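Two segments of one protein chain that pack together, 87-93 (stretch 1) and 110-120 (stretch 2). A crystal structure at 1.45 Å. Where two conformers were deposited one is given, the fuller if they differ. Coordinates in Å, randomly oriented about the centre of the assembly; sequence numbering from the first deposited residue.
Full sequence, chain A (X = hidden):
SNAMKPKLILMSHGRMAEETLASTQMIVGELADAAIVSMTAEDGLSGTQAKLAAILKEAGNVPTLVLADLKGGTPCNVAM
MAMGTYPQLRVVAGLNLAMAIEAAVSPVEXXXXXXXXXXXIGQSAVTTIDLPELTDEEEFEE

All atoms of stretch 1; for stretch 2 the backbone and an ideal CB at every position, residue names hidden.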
# COMPACT_ATOMS: atom_id res chain seq x y z
N PRO A 87 -12.95 14.26 18.40
CA PRO A 87 -12.26 13.56 19.48
C PRO A 87 -12.23 12.02 19.36
O PRO A 87 -11.43 11.34 20.04
CB PRO A 87 -13.07 13.97 20.73
CG PRO A 87 -14.41 14.30 20.24
CD PRO A 87 -14.21 14.89 18.86
N GLN A 88 -13.06 11.46 18.49
CA GLN A 88 -13.05 10.01 18.33
C GLN A 88 -12.47 9.57 16.98
O GLN A 88 -12.72 8.45 16.55
CB GLN A 88 -14.47 9.46 18.50
CG GLN A 88 -15.12 9.88 19.84
CD GLN A 88 -16.32 9.05 20.16
OE1 GLN A 88 -17.43 9.42 19.82
NE2 GLN A 88 -16.10 7.88 20.75
N LEU A 89 -11.71 10.48 16.35
CA LEU A 89 -10.99 10.18 15.12
C LEU A 89 -9.58 9.79 15.46
O LEU A 89 -8.94 10.45 16.28
CB LEU A 89 -10.96 11.44 14.24
CG LEU A 89 -10.05 11.39 12.99
CD1 LEU A 89 -10.59 10.38 11.99
CD2 LEU A 89 -9.95 12.76 12.35
N ARG A 90 -9.08 8.70 14.85
CA ARG A 90 -7.67 8.34 14.93
C ARG A 90 -7.11 8.19 13.52
O ARG A 90 -7.87 8.07 12.55
CB ARG A 90 -7.46 7.05 15.74
CG ARG A 90 -8.09 7.05 17.16
CD ARG A 90 -7.25 7.87 18.18
NE ARG A 90 -7.86 7.85 19.51
CZ ARG A 90 -8.94 8.54 19.89
NH1 ARG A 90 -9.54 9.42 19.08
NH2 ARG A 90 -9.42 8.36 21.13
N VAL A 91 -5.78 8.16 13.43
CA VAL A 91 -5.08 8.12 12.15
C VAL A 91 -3.93 7.14 12.25
O VAL A 91 -3.15 7.20 13.19
CB VAL A 91 -4.50 9.51 11.79
CG1 VAL A 91 -3.75 9.46 10.45
CG2 VAL A 91 -5.62 10.58 11.73
N VAL A 92 -3.85 6.23 11.27
CA VAL A 92 -2.69 5.36 11.10
C VAL A 92 -2.12 5.61 9.70
O VAL A 92 -2.87 5.63 8.70
CB VAL A 92 -3.08 3.88 11.24
CG1 VAL A 92 -1.88 2.97 11.06
CG2 VAL A 92 -3.75 3.65 12.63
N ALA A 93 -0.80 5.79 9.63
CA ALA A 93 -0.13 6.00 8.33
C ALA A 93 0.53 4.70 7.85
O ALA A 93 0.69 3.77 8.65
CB ALA A 93 0.94 7.11 8.46
N UNK A 110 -13.48 -0.43 19.74
CA UNK A 110 -12.77 0.72 20.26
C UNK A 110 -11.69 1.24 19.28
O UNK A 110 -10.87 0.46 18.79
CB UNK A 110 -12.13 0.36 21.60
N UNK A 111 -11.69 2.56 19.05
CA UNK A 111 -10.82 3.18 18.03
C UNK A 111 -9.33 3.08 18.31
O UNK A 111 -8.52 2.92 17.40
CB UNK A 111 -11.18 4.66 17.88
N UNK A 112 -8.96 3.21 19.58
CA UNK A 112 -7.58 3.11 19.99
C UNK A 112 -7.10 1.66 19.85
O UNK A 112 -5.94 1.42 19.43
CB UNK A 112 -7.41 3.61 21.43
N UNK A 113 -7.97 0.71 20.20
CA UNK A 113 -7.61 -0.70 20.07
C UNK A 113 -7.46 -1.05 18.60
O UNK A 113 -6.52 -1.75 18.22
CB UNK A 113 -8.66 -1.60 20.73
N UNK A 114 -8.38 -0.53 17.79
CA UNK A 114 -8.36 -0.80 16.36
C UNK A 114 -7.11 -0.18 15.71
O UNK A 114 -6.43 -0.87 14.95
CB UNK A 114 -9.63 -0.26 15.70
N UNK A 115 -6.77 1.07 16.04
CA UNK A 115 -5.51 1.65 15.52
C UNK A 115 -4.25 0.84 15.91
O UNK A 115 -3.34 0.62 15.10
CB UNK A 115 -5.36 3.08 16.03
N UNK A 116 -4.21 0.37 17.16
CA UNK A 116 -3.05 -0.37 17.60
C UNK A 116 -2.95 -1.71 16.83
O UNK A 116 -1.88 -2.10 16.39
CB UNK A 116 -3.12 -0.61 19.11
N UNK A 117 -4.09 -2.38 16.67
CA UNK A 117 -4.15 -3.64 15.94
C UNK A 117 -3.68 -3.45 14.48
O UNK A 117 -2.84 -4.22 13.99
CB UNK A 117 -5.57 -4.20 15.98
N UNK A 118 -4.18 -2.41 13.81
CA UNK A 118 -3.86 -2.22 12.39
C UNK A 118 -2.43 -1.75 12.20
O UNK A 118 -1.82 -2.01 11.17
CB UNK A 118 -4.82 -1.21 11.75
N UNK A 119 -1.90 -1.04 13.19
CA UNK A 119 -0.48 -0.71 13.17
C UNK A 119 0.35 -1.97 13.17
O UNK A 119 1.30 -2.12 12.38
CB UNK A 119 -0.11 0.17 14.36
N UNK A 120 0.00 -2.89 14.07
CA UNK A 120 0.73 -4.14 14.13
C UNK A 120 0.58 -4.95 12.84
O UNK A 120 1.56 -5.52 12.35
CB UNK A 120 0.25 -4.96 15.33

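Strand 89-93 and the helix beginning at 111 run nearly parallel, 4° between their directions, with axes 8.8 Å apart at closest approach. The strand turns Arg90 and Val92 toward the helix and Leu89 and Val91 away.

Position 110 precedes the first helical turn, with phi/psi of -79/132 and no atom of stretch 1 within 5.5 Å of its ideal CB. The backbone NH groups of 112 and 113 lack helical acceptors, so Ser, Thr, Asp or Asn would suit. It is Asn110, whose OD1 accepts from the N of residue 113 at 3.0 Å and, weakly, from the N of residue 112 at 2.9 Å.

At 111 the CB points toward the strand, 4.0 Å from Arg90 CG and 4.3 Å from Gln88 O. A compact or medium apolar side chain fits this space. Val111 fills it: CG1 lies 3.7 Å from Gln88 O, and CG2 lies 3.9 Å from Arg90 CZ, over one face of the guanidinium, leaving the edge of that group free for polar partners.

The CB of 112 points sideways, 4.7 Å from Arg90 NE. Arg90 NH1 is already committed, donating to Pro87 O at 2.9 Å and Leu89 O at 3.0 Å, but NE and NH2 still need acceptors. Asp or Glu would answer the charge, and Asn could offer an oxygen. The residue is Asp112, and its carboxylate makes a two-pronged salt bridge: Arg90 NE donates to Asp112 OD1 at 2.8 Å and Arg90 NH2 to Asp112 OD2 at 3.0 Å.

Positions 113 and 114 meet nothing of stretch 1, which leaves the choice open; they are Glu113 and Leu114.

At 115 the CB points toward the strand, 3.8 Å from Val92 CG2 and 4.5 Å from Arg90 CB. So near an apolar surface, a small side chain such as Ala is a natural fit. Ala115 packs its CB 3.7 Å from Val92 CG2.

Position 116 points away and 117 is out of reach, so stretch 1 constrains neither; they are Ala116 and Tyr117.

The CB of 118 points toward the strand but stays 5.1 Å from Val92 CG2, so several apolar types are plausible. Leu118 makes no close contact.

At 119 the CB points sideways, 4.7 Å from Val92 CG1, so Val, Thr, Ser or Ala could serve. Thr119 puts OG1 3.6 Å from Val92 CG1, while the same OG1 donates to Ala115 O at 2.8 Å, satisfying the hydroxyl within the helix.

Position 120 is beyond reach of the strand; it is Gln120.

Stretch 2, residues 110-120: NVDELAAYLTQ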
# COMPACT_ATOMS: atom_id res chain seq x y z
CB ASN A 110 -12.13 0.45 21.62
CG ASN A 110 -11.38 1.66 22.12
OD1 ASN A 110 -10.19 1.82 21.85
ND2 ASN A 110 -12.09 2.56 22.82
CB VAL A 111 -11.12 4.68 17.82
CG1 VAL A 111 -12.43 4.85 17.11
CG2 VAL A 111 -11.10 5.44 19.14
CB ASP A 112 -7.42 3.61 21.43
CG ASP A 112 -7.57 5.13 21.53
OD1 ASP A 112 -6.70 5.84 20.99
OD2 ASP A 112 -8.58 5.61 22.07
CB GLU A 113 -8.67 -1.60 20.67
CG GLU A 113 -8.31 -3.07 20.56
CD GLU A 113 -9.16 -3.93 21.44
OE1 GLU A 113 -9.56 -3.42 22.51
OE2 GLU A 113 -9.43 -5.10 21.07
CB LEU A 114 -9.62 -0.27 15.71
CG LEU A 114 -9.64 -0.50 14.20
CD1 LEU A 114 -9.60 -2.00 13.88
CD2 LEU A 114 -10.83 0.17 13.59
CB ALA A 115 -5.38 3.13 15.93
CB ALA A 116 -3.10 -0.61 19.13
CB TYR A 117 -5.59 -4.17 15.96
CG TYR A 117 -5.77 -5.41 15.14
CD1 TYR A 117 -5.09 -6.60 15.48
CD2 TYR A 117 -6.58 -5.40 14.00
CE1 TYR A 117 -5.24 -7.75 14.72
CE2 TYR A 117 -6.74 -6.55 13.23
CZ TYR A 117 -6.07 -7.72 13.61
OH TYR A 117 -6.22 -8.85 12.81
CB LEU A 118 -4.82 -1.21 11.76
CG LEU A 118 -6.28 -1.71 11.69
CD1 LEU A 118 -7.09 -0.61 11.09
CD2 LEU A 118 -6.50 -3.01 10.93
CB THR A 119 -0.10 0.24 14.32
OG1 THR A 119 -0.88 1.43 14.16
CG2 THR A 119 1.38 0.59 14.26
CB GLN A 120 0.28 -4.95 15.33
CG GLN A 120 0.83 -6.35 15.39
CD GLN A 120 -0.13 -7.37 14.74
OE1 GLN A 120 -1.34 -7.45 15.08
NE2 GLN A 120 0.39 -8.13 13.78
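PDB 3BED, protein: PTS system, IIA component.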